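Local coordinates for protein predicted sugar phosphatases of the HAD superfamily (Cytophaga hutchinsonii, PDB 2HX1) that is predicted to hydrolyse phosphate esters of sugars as a magnesium-dependent phosphatase of the HAD superfamily, at residues A[251-256]-A[274-279]; A[167-172]-A[181-186]; A[46-51]-A[215-220]. All coordinates share one frame; numbering follows the deposited sequence.

Contact 1 (A[251-256]-A[274-279])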
ATOM      1  N   LEU A 251     -15.559 -21.928  -7.682  1.00 18.83           N
ATOM      2  CA  LEU A 251     -14.913 -21.811  -6.379  1.00 20.91           C
ATOM      3  C   LEU A 251     -15.181 -23.075  -5.563  1.00 22.25           C
ATOM      4  O   LEU A 251     -16.345 -23.408  -5.276  1.00 20.88           O
ATOM      5  CB  LEU A 251     -15.470 -20.632  -5.578  1.00 18.91           C
ATOM      6  CG  LEU A 251     -14.760 -20.440  -4.226  1.00 24.66           C
ATOM      7  CD1 LEU A 251     -13.287 -19.977  -4.407  1.00 17.93           C
ATOM      8  CD2 LEU A 251     -15.508 -19.483  -3.326  1.00 20.32           C
ATOM      9  N   VAL A 252     -14.112 -23.748  -5.162  1.00 22.45           N
ATOM     10  CA  VAL A 252     -14.231 -24.809  -4.144  1.00 21.70           C
ATOM     11  C   VAL A 252     -13.896 -24.293  -2.756  1.00 22.42           C
ATOM     12  O   VAL A 252     -13.187 -23.291  -2.597  1.00 22.05           O
ATOM     13  CB  VAL A 252     -13.410 -26.049  -4.463  1.00 20.70           C
ATOM     14  CG1 VAL A 252     -14.043 -26.759  -5.630  1.00 12.08           C
ATOM     15  CG2 VAL A 252     -11.942 -25.707  -4.695  1.00 17.78           C
ATOM     16  N   LEU A 253     -14.434 -24.964  -1.743  1.00 23.05           N
ATOM     17  CA  LEU A 253     -14.334 -24.460  -0.374  1.00 24.25           C
ATOM     18  C   LEU A 253     -13.318 -25.259   0.472  1.00 27.12           C
ATOM     19  O   LEU A 253     -13.302 -25.156   1.703  1.00 27.38           O
ATOM     20  CB  LEU A 253     -15.735 -24.452   0.262  1.00 24.97           C
ATOM     21  CG  LEU A 253     -16.791 -23.612  -0.483  1.00 29.14           C
ATOM     22  CD1 LEU A 253     -18.222 -23.884   0.056  1.00 21.10           C
ATOM     23  CD2 LEU A 253     -16.430 -22.111  -0.433  1.00 22.63           C
ATOM     24  N   THR A 254     -12.453 -26.021  -0.213  1.00 27.81           N
ATOM     25  CA  THR A 254     -11.530 -26.900   0.439  1.00 27.10           C
ATOM     26  C   THR A 254     -10.170 -26.261   0.703  1.00 26.18           C
ATOM     27  O   THR A 254      -9.252 -26.949   1.142  1.00 28.25           O
ATOM     28  CB  THR A 254     -11.322 -28.204  -0.377  1.00 27.75           C
ATOM     29  OG1 THR A 254     -11.134 -27.890  -1.767  1.00 26.09           O
ATOM     30  CG2 THR A 254     -12.522 -29.135  -0.207  1.00 21.20           C
ATOM     31  N   GLY A 255     -10.040 -24.961   0.464  1.00 24.07           N
ATOM     32  CA  GLY A 255      -8.729 -24.304   0.529  1.00 25.45           C
ATOM     33  C   GLY A 255      -8.781 -22.937   1.164  1.00 26.94           C
ATOM     34  O   GLY A 255      -9.360 -22.783   2.234  1.00 29.79           O
ATOM     35  N   ASN A 256      -8.188 -21.942   0.500  1.00 27.54           N
ATOM     36  CA  ASN A 256      -8.094 -20.583   1.027  1.00 25.41           C
ATOM     37  C   ASN A 256      -9.416 -19.902   1.309  1.00 25.33           C
ATOM     38  O   ASN A 256      -9.453 -18.985   2.099  1.00 25.70           O
ATOM     39  CB  ASN A 256      -7.314 -19.655   0.080  1.00 26.47           C
ATOM     40  CG  ASN A 256      -5.802 -19.920   0.069  1.00 29.85           C
ATOM     41  OD1 ASN A 256      -5.209 -20.406   1.045  1.00 31.45           O
ATOM     42  ND2 ASN A 256      -5.172 -19.601  -1.062  1.00 27.09           N
ATOM     43  N   THR A 274     -18.711 -18.325 -11.260  1.00 21.99           N
ATOM     44  CA  THR A 274     -19.876 -18.889 -11.948  1.00 22.18           C
ATOM     45  C   THR A 274     -20.604 -19.839 -10.983  1.00 23.52           C
ATOM     46  O   THR A 274     -21.828 -19.781 -10.857  1.00 24.25           O
ATOM     47  CB  THR A 274     -19.514 -19.625 -13.264  1.00 23.45           C
ATOM     48  OG1 THR A 274     -18.441 -18.937 -13.955  1.00 17.64           O
ATOM     49  CG2 THR A 274     -20.766 -19.762 -14.188  1.00 21.44           C
ATOM     50  N   HIS A 275     -19.840 -20.671 -10.264  1.00 22.74           N
ATOM     51  CA  HIS A 275     -20.411 -21.682  -9.391  1.00 21.61           C
ATOM     52  C   HIS A 275     -19.604 -21.799  -8.099  1.00 23.11           C
ATOM     53  O   HIS A 275     -18.421 -21.447  -8.065  1.00 17.72           O
ATOM     54  CB  HIS A 275     -20.367 -23.048 -10.063  1.00 23.17           C
ATOM     55  CG  HIS A 275     -21.036 -23.107 -11.389  1.00 20.61           C
ATOM     56  ND1 HIS A 275     -22.398 -22.979 -11.542  1.00 28.20           N
ATOM     57  CD2 HIS A 275     -20.527 -23.285 -12.633  1.00 26.30           C
ATOM     58  CE1 HIS A 275     -22.697 -23.065 -12.832  1.00 25.67           C
ATOM     59  NE2 HIS A 275     -21.576 -23.251 -13.512  1.00 20.53           N
ATOM     60  N   ILE A 276     -20.258 -22.293  -7.050  1.00 24.02           N
ATOM     61  CA  ILE A 276     -19.599 -22.580  -5.789  1.00 23.38           C
ATOM     62  C   ILE A 276     -19.871 -24.033  -5.484  1.00 24.48           C
ATOM     63  O   ILE A 276     -21.000 -24.485  -5.665  1.00 23.08           O
ATOM     64  CB  ILE A 276     -20.049 -21.657  -4.637  1.00 25.19           C
ATOM     65  CG1 ILE A 276     -19.848 -20.193  -5.049  1.00 26.99           C
ATOM     66  CG2 ILE A 276     -19.239 -22.000  -3.336  1.00 22.03           C
ATOM     67  CD1 ILE A 276     -20.430 -19.147  -4.108  1.00 19.54           C
ATOM     68  N   CYS A 277     -18.814 -24.769  -5.128  1.00 24.49           N
ATOM     69  CA  CYS A 277     -18.910 -26.196  -4.807  1.00 24.12           C
ATOM     70  C   CYS A 277     -18.160 -26.449  -3.516  1.00 25.58           C
ATOM     71  O   CYS A 277     -17.197 -25.756  -3.206  1.00 25.11           O
ATOM     72  CB  CYS A 277     -18.261 -27.059  -5.891  1.00 25.47           C
ATOM     73  SG  CYS A 277     -18.821 -26.812  -7.577  1.00 26.90           S
ATOM     74  N   GLU A 278     -18.593 -27.454  -2.770  1.00 26.06           N
ATOM     75  CA  GLU A 278     -17.918 -27.872  -1.563  1.00 28.08           C
ATOM     76  C   GLU A 278     -16.481 -28.349  -1.869  1.00 26.78           C
ATOM     77  O   GLU A 278     -15.547 -27.963  -1.193  1.00 28.10           O
ATOM     78  CB  GLU A 278     -18.764 -28.955  -0.865  1.00 28.81           C
ATOM     79  CG  GLU A 278     -17.978 -29.896   0.048  1.00 36.59           C
ATOM     80  CD  GLU A 278     -18.824 -31.043   0.577  1.00 34.61           C
ATOM     81  OE1 GLU A 278     -19.554 -31.704  -0.224  1.00 40.51           O
ATOM     82  OE2 GLU A 278     -18.754 -31.265   1.807  1.00 44.87           O
ATOM     83  N   SER A 279     -16.321 -29.193  -2.885  1.00 25.70           N
ATOM     84  CA  SER A 279     -15.011 -29.648  -3.302  1.00 27.35           C
ATOM     85  C   SER A 279     -15.035 -30.205  -4.723  1.00 24.66           C
ATOM     86  O   SER A 279     -16.097 -30.388  -5.320  1.00 24.70           O
ATOM     87  CB  SER A 279     -14.494 -30.743  -2.350  1.00 27.90           C
ATOM     88  OG  SER A 279     -14.770 -32.034  -2.859  1.00 32.40           O
TER

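Contact 2 (A[167-172]-A[181-186])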
ATOM      1  N   ALA A 167       7.116 -16.715  -9.472  1.00 20.13           N
ATOM      2  CA  ALA A 167       5.754 -17.255  -9.658  1.00 21.55           C
ATOM      3  C   ALA A 167       4.812 -16.543  -8.694  1.00 23.44           C
ATOM      4  O   ALA A 167       5.155 -16.333  -7.527  1.00 24.67           O
ATOM      5  CB  ALA A 167       5.717 -18.745  -9.358  1.00 19.44           C
ATOM      6  N   ASN A 168       3.623 -16.212  -9.169  1.00 24.94           N
ATOM      7  CA  ASN A 168       2.663 -15.440  -8.386  1.00 23.71           C
ATOM      8  C   ASN A 168       1.942 -16.325  -7.382  1.00 24.24           C
ATOM      9  O   ASN A 168       0.717 -16.465  -7.432  1.00 22.25           O
ATOM     10  CB  ASN A 168       1.650 -14.774  -9.304  1.00 21.21           C
ATOM     11  CG  ASN A 168       0.853 -13.710  -8.597  1.00 26.36           C
ATOM     12  OD1 ASN A 168       1.405 -12.943  -7.830  1.00 25.39           O
ATOM     13  ND2 ASN A 168      -0.447 -13.659  -8.849  1.00 23.39           N
ATOM     14  N   THR A 169       2.688 -16.911  -6.452  1.00 22.16           N
ATOM     15  CA  THR A 169       2.072 -17.831  -5.513  1.00 22.85           C
ATOM     16  C   THR A 169       1.378 -16.979  -4.447  1.00 23.17           C
ATOM     17  O   THR A 169       1.556 -15.751  -4.375  1.00 22.91           O
ATOM     18  CB  THR A 169       3.105 -18.793  -4.858  1.00 21.71           C
ATOM     19  OG1 THR A 169       3.854 -18.100  -3.854  1.00 21.61           O
ATOM     20  CG2 THR A 169       4.085 -19.417  -5.905  1.00 18.28           C
ATOM     21  N   ASP A 170       0.568 -17.637  -3.633  1.00 23.91           N
ATOM     22  CA  ASP A 170       0.002 -17.009  -2.461  1.00 27.22           C
ATOM     23  C   ASP A 170       1.194 -16.599  -1.599  1.00 25.78           C
ATOM     24  O   ASP A 170       2.261 -17.170  -1.730  1.00 26.01           O
ATOM     25  CB  ASP A 170      -0.913 -18.003  -1.708  1.00 27.31           C
ATOM     26  CG  ASP A 170      -2.114 -18.504  -2.566  1.00 39.80           C
ATOM     27  OD1 ASP A 170      -2.770 -17.665  -3.240  1.00 43.67           O
ATOM     28  OD2 ASP A 170      -2.410 -19.738  -2.522  1.00 37.30           O
ATOM     29  N   ASN A 171       1.011 -15.608  -0.728  1.00 25.40           N
ATOM     30  CA  ASN A 171       2.078 -15.196   0.183  1.00 23.51           C
ATOM     31  C   ASN A 171       2.425 -16.238   1.208  1.00 23.00           C
ATOM     32  O   ASN A 171       3.529 -16.234   1.682  1.00 22.83           O
ATOM     33  CB  ASN A 171       1.700 -13.936   0.936  1.00 23.47           C
ATOM     34  CG  ASN A 171       1.781 -12.737   0.101  1.00 24.10           C
ATOM     35  OD1 ASN A 171       2.596 -12.664  -0.825  1.00 25.82           O
ATOM     36  ND2 ASN A 171       0.931 -11.757   0.401  1.00 22.14           N
ATOM     37  N   THR A 172       1.456 -17.073   1.599  1.00 22.67           N
ATOM     38  CA  THR A 172       1.703 -18.188   2.521  1.00 22.94           C
ATOM     39  C   THR A 172       1.062 -19.466   2.014  1.00 23.90           C
ATOM     40  O   THR A 172       0.181 -19.415   1.165  1.00 24.66           O
ATOM     41  CB  THR A 172       1.125 -17.938   3.912  1.00 21.93           C
ATOM     42  OG1 THR A 172      -0.298 -17.851   3.825  1.00 23.77           O
ATOM     43  CG2 THR A 172       1.710 -16.672   4.523  1.00 21.08           C
ATOM     44  N   ALA A 181       3.229 -21.331   6.298  1.00 21.01           N
ATOM     45  CA  ALA A 181       4.609 -21.074   5.972  1.00 20.47           C
ATOM     46  C   ALA A 181       4.623 -20.001   4.881  1.00 21.80           C
ATOM     47  O   ALA A 181       3.700 -19.919   4.054  1.00 21.33           O
ATOM     48  CB  ALA A 181       5.269 -22.347   5.472  1.00 19.34           C
ATOM     49  N   ILE A 182       5.635 -19.154   4.918  1.00 21.26           N
ATOM     50  CA  ILE A 182       5.799 -18.123   3.917  1.00 20.59           C
ATOM     51  C   ILE A 182       6.265 -18.801   2.627  1.00 22.73           C
ATOM     52  O   ILE A 182       7.234 -19.569   2.642  1.00 22.15           O
ATOM     53  CB  ILE A 182       6.809 -17.073   4.386  1.00 20.61           C
ATOM     54  CG1 ILE A 182       6.312 -16.393   5.668  1.00 20.32           C
ATOM     55  CG2 ILE A 182       7.022 -16.029   3.338  1.00 18.98           C
ATOM     56  CD1 ILE A 182       7.396 -15.611   6.398  1.00 22.14           C
ATOM     57  N   ALA A 183       5.556 -18.526   1.529  1.00 21.99           N
ATOM     58  CA  ALA A 183       5.829 -19.123   0.215  1.00 21.09           C
ATOM     59  C   ALA A 183       6.737 -18.200  -0.541  1.00 21.84           C
ATOM     60  O   ALA A 183       6.984 -17.073  -0.110  1.00 25.84           O
ATOM     61  CB  ALA A 183       4.555 -19.340  -0.581  1.00 20.44           C
ATOM     62  N   ILE A 184       7.238 -18.673  -1.679  1.00 20.85           N
ATOM     63  CA  ILE A 184       8.221 -17.899  -2.458  1.00 21.84           C
ATOM     64  C   ILE A 184       7.627 -16.537  -2.919  1.00 21.95           C
ATOM     65  O   ILE A 184       8.313 -15.502  -2.914  1.00 18.46           O
ATOM     66  CB  ILE A 184       8.837 -18.745  -3.589  1.00 19.36           C
ATOM     67  CG1 ILE A 184      10.095 -18.065  -4.144  1.00 24.23           C
ATOM     68  CG2 ILE A 184       7.777 -19.097  -4.707  1.00 16.40           C
ATOM     69  CD1 ILE A 184      11.252 -17.832  -3.085  1.00 19.26           C
ATOM     70  N   GLY A 185       6.327 -16.529  -3.243  1.00 22.33           N
ATOM     71  CA  GLY A 185       5.646 -15.284  -3.597  1.00 21.42           C
ATOM     72  C   GLY A 185       5.633 -14.331  -2.445  1.00 20.12           C
ATOM     73  O   GLY A 185       5.698 -13.112  -2.620  1.00 22.43           O
ATOM     74  N   GLY A 186       5.545 -14.882  -1.249  1.00 22.46           N
ATOM     75  CA  GLY A 186       5.563 -14.087  -0.024  1.00 21.76           C
ATOM     76  C   GLY A 186       6.938 -13.522   0.230  1.00 21.84           C
ATOM     77  O   GLY A 186       7.068 -12.396   0.660  1.00 21.11           O
TER

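Contact 3 (A[46-51]-A[215-220])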
ATOM      1  N   GLY A  46     -14.570 -39.456 -20.957  1.00 38.43           N
ATOM      2  CA  GLY A  46     -13.754 -38.837 -22.009  1.00 42.07           C
ATOM      3  C   GLY A  46     -13.678 -37.304 -21.955  1.00 42.52           C
ATOM      4  O   GLY A  46     -13.741 -36.624 -22.985  1.00 44.25           O
ATOM      5  N   GLN A  47     -13.548 -36.749 -20.753  1.00 40.25           N
ATOM      6  CA  GLN A  47     -13.450 -35.295 -20.620  1.00 38.27           C
ATOM      7  C   GLN A  47     -12.011 -34.889 -20.349  1.00 32.89           C
ATOM      8  O   GLN A  47     -11.340 -35.431 -19.452  1.00 31.40           O
ATOM      9  CB  GLN A  47     -14.368 -34.771 -19.521  1.00 39.18           C
ATOM     10  CG  GLN A  47     -15.690 -34.239 -20.033  1.00 46.01           C
ATOM     11  CD  GLN A  47     -16.574 -33.760 -18.897  1.00 55.98           C
ATOM     12  OE1 GLN A  47     -16.543 -32.581 -18.542  1.00 48.07           O
ATOM     13  NE2 GLN A  47     -17.348 -34.687 -18.300  1.00 51.28           N
ATOM     14  N   ASP A  48     -11.554 -33.932 -21.137  1.00 27.19           N
ATOM     15  CA  ASP A  48     -10.208 -33.394 -21.006  1.00 27.80           C
ATOM     16  C   ASP A  48     -10.059 -32.570 -19.734  1.00 26.90           C
ATOM     17  O   ASP A  48     -11.039 -32.017 -19.201  1.00 24.10           O
ATOM     18  CB  ASP A  48      -9.855 -32.543 -22.235  1.00 26.99           C
ATOM     19  CG  ASP A  48      -9.729 -33.393 -23.494  1.00 39.65           C
ATOM     20  OD1 ASP A  48      -8.829 -34.263 -23.504  1.00 44.17           O
ATOM     21  OD2 ASP A  48     -10.553 -33.233 -24.436  1.00 41.75           O
ATOM     22  N   TYR A  49      -8.820 -32.488 -19.253  1.00 25.44           N
ATOM     23  CA  TYR A  49      -8.515 -31.609 -18.155  1.00 24.20           C
ATOM     24  C   TYR A  49      -7.035 -31.228 -18.229  1.00 22.33           C
ATOM     25  O   TYR A  49      -6.243 -31.911 -18.887  1.00 21.88           O
ATOM     26  CB  TYR A  49      -8.849 -32.297 -16.816  1.00 28.55           C
ATOM     27  CG  TYR A  49      -7.816 -33.325 -16.486  1.00 28.59           C
ATOM     28  CD1 TYR A  49      -6.609 -32.950 -15.900  1.00 28.14           C
ATOM     29  CD2 TYR A  49      -8.005 -34.668 -16.828  1.00 33.38           C
ATOM     30  CE1 TYR A  49      -5.621 -33.867 -15.652  1.00 35.06           C
ATOM     31  CE2 TYR A  49      -7.002 -35.628 -16.562  1.00 37.47           C
ATOM     32  CZ  TYR A  49      -5.811 -35.206 -15.975  1.00 38.28           C
ATOM     33  OH  TYR A  49      -4.791 -36.084 -15.698  1.00 42.23           O
ATOM     34  N   TYR A  50      -6.694 -30.114 -17.583  1.00 21.48           N
ATOM     35  CA  TYR A  50      -5.315 -29.722 -17.302  1.00 22.14           C
ATOM     36  C   TYR A  50      -5.247 -29.296 -15.864  1.00 22.44           C
ATOM     37  O   TYR A  50      -6.267 -28.896 -15.274  1.00 23.57           O
ATOM     38  CB  TYR A  50      -4.850 -28.544 -18.138  1.00 21.18           C
ATOM     39  CG  TYR A  50      -4.698 -28.834 -19.595  1.00 23.81           C
ATOM     40  CD1 TYR A  50      -3.530 -29.407 -20.098  1.00 24.85           C
ATOM     41  CD2 TYR A  50      -5.721 -28.523 -20.487  1.00 22.64           C
ATOM     42  CE1 TYR A  50      -3.397 -29.672 -21.472  1.00 26.68           C
ATOM     43  CE2 TYR A  50      -5.603 -28.787 -21.820  1.00 25.43           C
ATOM     44  CZ  TYR A  50      -4.447 -29.360 -22.314  1.00 27.13           C
ATOM     45  OH  TYR A  50      -4.360 -29.585 -23.656  1.00 27.04           O
ATOM     46  N   ILE A  51      -4.037 -29.355 -15.319  1.00 21.58           N
ATOM     47  CA  ILE A  51      -3.718 -28.717 -14.058  1.00 20.94           C
ATOM     48  C   ILE A  51      -2.976 -27.435 -14.412  1.00 21.44           C
ATOM     49  O   ILE A  51      -2.024 -27.482 -15.181  1.00 20.32           O
ATOM     50  CB  ILE A  51      -2.852 -29.656 -13.160  1.00 22.91           C
ATOM     51  CG1 ILE A  51      -3.700 -30.864 -12.719  1.00 28.27           C
ATOM     52  CG2 ILE A  51      -2.276 -28.881 -11.998  1.00 20.55           C
ATOM     53  CD1 ILE A  51      -2.963 -31.965 -12.064  1.00 30.14           C
ATOM     54  N   ASP A 215      -5.436 -22.856 -26.781  1.00 23.62           N
ATOM     55  CA  ASP A 215      -4.940 -23.050 -28.144  1.00 27.41           C
ATOM     56  C   ASP A 215      -4.750 -24.553 -28.462  1.00 26.95           C
ATOM     57  O   ASP A 215      -5.054 -24.989 -29.557  1.00 26.00           O
ATOM     58  CB  ASP A 215      -3.606 -22.309 -28.329  1.00 29.88           C
ATOM     59  CG  ASP A 215      -3.120 -22.356 -29.747  1.00 39.30           C
ATOM     60  OD1 ASP A 215      -3.879 -21.915 -30.645  1.00 43.07           O
ATOM     61  OD2 ASP A 215      -1.988 -22.837 -29.962  1.00 48.56           O
HETATM   62  N   MSE A 216      -4.245 -25.340 -27.508  1.00 25.18           N
HETATM   63  CA  MSE A 216      -4.105 -26.774 -27.731  1.00 27.28           C
HETATM   64  C   MSE A 216      -5.461 -27.430 -27.930  1.00 25.26           C
HETATM   65  O   MSE A 216      -5.619 -28.281 -28.785  1.00 25.07           O
HETATM   66  CB  MSE A 216      -3.350 -27.437 -26.588  1.00 26.34           C
HETATM   67  CG  MSE A 216      -1.876 -27.051 -26.615  1.00 33.58           C
HETATM   68 SE   MSE A 216      -0.813 -28.109 -25.434  0.70 35.41          SE
HETATM   69  CE  MSE A 216      -0.750 -29.878 -26.534  1.00 56.80           C
ATOM     70  N   LEU A 217      -6.451 -27.046 -27.136  1.00 24.40           N
ATOM     71  CA  LEU A 217      -7.780 -27.643 -27.272  1.00 24.75           C
ATOM     72  C   LEU A 217      -8.378 -27.288 -28.633  1.00 25.83           C
ATOM     73  O   LEU A 217      -8.945 -28.126 -29.336  1.00 24.71           O
ATOM     74  CB  LEU A 217      -8.699 -27.219 -26.113  1.00 26.47           C
ATOM     75  CG  LEU A 217      -8.348 -27.810 -24.724  1.00 25.72           C
ATOM     76  CD1 LEU A 217      -8.895 -26.958 -23.578  1.00 18.77           C
ATOM     77  CD2 LEU A 217      -8.775 -29.257 -24.593  1.00 25.16           C
ATOM     78  N   ARG A 218      -8.209 -26.043 -29.033  1.00 26.35           N
ATOM     79  CA  ARG A 218      -8.718 -25.601 -30.307  1.00 29.57           C
ATOM     80  C   ARG A 218      -8.141 -26.367 -31.483  1.00 30.98           C
ATOM     81  O   ARG A 218      -8.822 -26.458 -32.525  1.00 30.18           O
ATOM     82  CB  ARG A 218      -8.499 -24.091 -30.494  1.00 29.54           C
ATOM     83  CG  ARG A 218      -9.545 -23.258 -29.778  1.00 34.06           C
ATOM     84  CD  ARG A 218      -9.381 -21.756 -30.066  1.00 37.14           C
ATOM     85  NE  ARG A 218      -9.860 -21.369 -31.403  1.00 51.13           N
ATOM     86  CZ  ARG A 218     -11.144 -21.181 -31.754  1.00 48.68           C
ATOM     87  NH1 ARG A 218     -12.135 -21.357 -30.884  1.00 44.36           N
ATOM     88  NH2 ARG A 218     -11.438 -20.823 -33.011  1.00 45.58           N
ATOM     89  N   GLN A 219      -6.928 -26.926 -31.335  1.00 30.67           N
ATOM     90  CA  GLN A 219      -6.320 -27.723 -32.417  1.00 32.37           C
ATOM     91  C   GLN A 219      -6.989 -29.091 -32.628  1.00 31.79           C
ATOM     92  O   GLN A 219      -6.668 -29.803 -33.597  1.00 32.46           O
ATOM     93  CB  GLN A 219      -4.813 -27.936 -32.188  1.00 30.57           C
ATOM     94  CG  GLN A 219      -3.980 -26.664 -32.306  1.00 35.91           C
ATOM     95  CD  GLN A 219      -2.507 -26.886 -31.910  1.00 40.37           C
ATOM     96  OE1 GLN A 219      -1.881 -26.025 -31.277  1.00 55.39           O
ATOM     97  NE2 GLN A 219      -1.957 -28.051 -32.275  1.00 53.66           N
ATOM     98  N   LYS A 220      -7.847 -29.509 -31.709  1.00 30.82           N
ATOM     99  CA  LYS A 220      -8.472 -30.816 -31.830  1.00 30.34           C
ATOM    100  C   LYS A 220      -9.992 -30.814 -31.645  1.00 28.77           C
ATOM    101  O   LYS A 220     -10.634 -31.843 -31.806  1.00 29.56           O
ATOM    102  CB  LYS A 220      -7.820 -31.830 -30.879  1.00 30.71           C
ATOM    103  CG  LYS A 220      -7.917 -31.474 -29.423  1.00 33.66           C
ATOM    104  CD  LYS A 220      -7.376 -32.624 -28.557  1.00 40.25           C
ATOM    105  CE  LYS A 220      -7.251 -32.202 -27.075  1.00 42.07           C
ATOM    106  NZ  LYS A 220      -7.032 -33.366 -26.148  1.00 51.04           N
TER
HETATM  107  O   HOH W   1      -8.953 -34.770 -26.586  1.00 42.16           O

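Contact 1 (A[251-256]-A[274-279])
Two neighbouring parallel strands of the HAD core sheet, 248-252 and 275-277, pair at their C-terminal ends and then part into loops. The pairing is tightest round Leu251, whose backbone N and O are both bonded to the neighbouring strand: its N gives a hydrogen bond to His275 O at 2.9 Å, lying in the carbonyl plane, and Leu251 O receives Cys277 N at 2.8 Å, nearly straight along the C=O axis. Ile276 CA adds a CA-H...O contact to the same oxygen. Beyond the pair Leu251-Ile276 the ladder loosens. Leu253 N reaches Glu278 O at 3.2 Å, but the donor stands 60° out of the carbonyl plane, so this bond uses the oxygen from above. Leu253 itself, with CG anti to its carbonyl carbon (chi1 -58°), swings its branch obliquely across Ile276; CD1 lies 4.0 Å from Ile276 CG2, and CG rests against Cys277 O. An alanine in place of Leu253 would remove CG and both methyls and would probably leave Ile276 CG2 and the Cys277 carbonyl less well covered. Val252 lies on the face opposite Leu251 and Ile276, with CG1 against the backbone of Ser279. At the loop end Thr254 CG2 presses on Ser279 CB at only 3.3 Å, a tight fit, while Thr254 OG1 turns to Gly23 O. The solvent side belongs to Glu278, whose exposed side chain points away from 251-256 and leaves only its backbone in the contact. The two strands belong to a beta-alpha-beta unit connected through helix 262-269; strand 275-277 forms one edge of the chain's six-stranded parallel sheet, strand 248-252 pairs on its other side with 228-232, and Leu10 of helix 7-10 packs on His275 and Cys277.

Contact 2 (A[167-172]-A[181-186])
A short beta hairpin, strands 172-174 and 180-182, leads directly into the N-terminus of helix 184-195, and the loop after strand 164-167 folds over that helix start. Thr172 and Ile182 form an antiparallel non-hydrogen-bonded pair, with Thr172 CA 3.1 Å from Ala181 O. Next to it Ala183 N, at the N-cap position, donates to Asn171 O at 3.1 Å; the bond is straight at hydrogen (168°), though the donor sits above the carbonyl plane. Asn171 O also takes a CA-H...O contact from Gly186. The helix start is held from the loop by Thr169. Its OG1 occupies the crowded position between backbone N and carbonyl carbon (chi1 76°), where it both accepts from Gly185 N and donates to Asp170 O, so the hydroxyl is fixed in rotation. Its methyl CG2 meanwhile crosses Ile184 CG2 obliquely. Glycines allow this closeness: a side chain on Gly185 would run into Thr169 OG1, and one on Gly186 into Asn171 O. Asn171 turns OD1 over Gly186 CA, and the same oxygen is hydrogen-bonded to Thr189 farther along the helix. Asp170 turns away from 181-186, its side chain about 5 Å from the bound magnesium ion, and its N binds a sulfonate oxygen of a buffer molecule probably carried over from crystallisation, consistent with this loop bordering the active-site pocket. On the hairpin side, Ile194 of a neighbouring subunit packs against Thr172 and Ile182. The methyl of Ala183 faces the loop, its CB 3.4 Å from Asp170 O and 3.6 Å from Thr169 OG1.

Contact 3 (A[46-51]-A[215-220])
Tyr50 and Leu217 reach toward each other tip to tip, and this meeting forms the apolar middle of the contact between strand 48-53 and the C-terminal part of helix 208-218 with the residues after it. Leu217 comes to the edge of the tyrosine ring, near its plane: CG lies 4.1 Å from Tyr50 CE2, with CD1 close beside it. Tyr50, its CG anti to the carbonyl carbon (chi1 -68°), projects from the strand toward the helix. Met216, a selenomethionine, crosses the tyrosine at about a right angle, so that Tyr50 OH lies 3.8 Å from Met216 CB. Two residues back along the strand, Asp48 extends in the same direction; its CB touches the other branch of Leu217, CD2. Its carboxylate meets Lys220 head on. The lysine leaves its backbone with CG in the crowded position (chi1 61°) and is extended from there, bringing NZ to a weak salt bridge of 3.3 Å with Asp48 OD1. A water reinforces the pair, donating to Asp48 OD2 and accepting from Lys220 NZ, so both carboxylate oxygens are linked to the ammonium. Tyr50 and Leu217 are buried between the more exposed Asp48-Lys220 pair and the exposed Met216. Strand 48-53 runs between 16-19 and 80-82 in the core parallel sheet, and Cys16 of strand 16-19 packs on Asp48, Tyr50 and Leu217, so Leu217 touches both strands.

How the contacts relate
From the N terminus, strand 48-53 supplies the first half of contact 3, which closes 164 residues later on the end of helix 208-218. That long loop holds the second, five-stranded sheet, and contact 2 is nested inside it, closing the short loop that carries the hairpin of strands 172-174 and 180-182. Contact 1 follows in series, closing the last beta-alpha-beta unit. Contacts 1 and 3 both reach the six-stranded core sheet, at places whose centres are 22 Å apart. Contact 2 belongs to the other part of the molecule, yet meets contact 1 near the magnesium ion: Asn256 ND2 lies 3.1 Å from Asp170 OD2, a probable weak hydrogen bond.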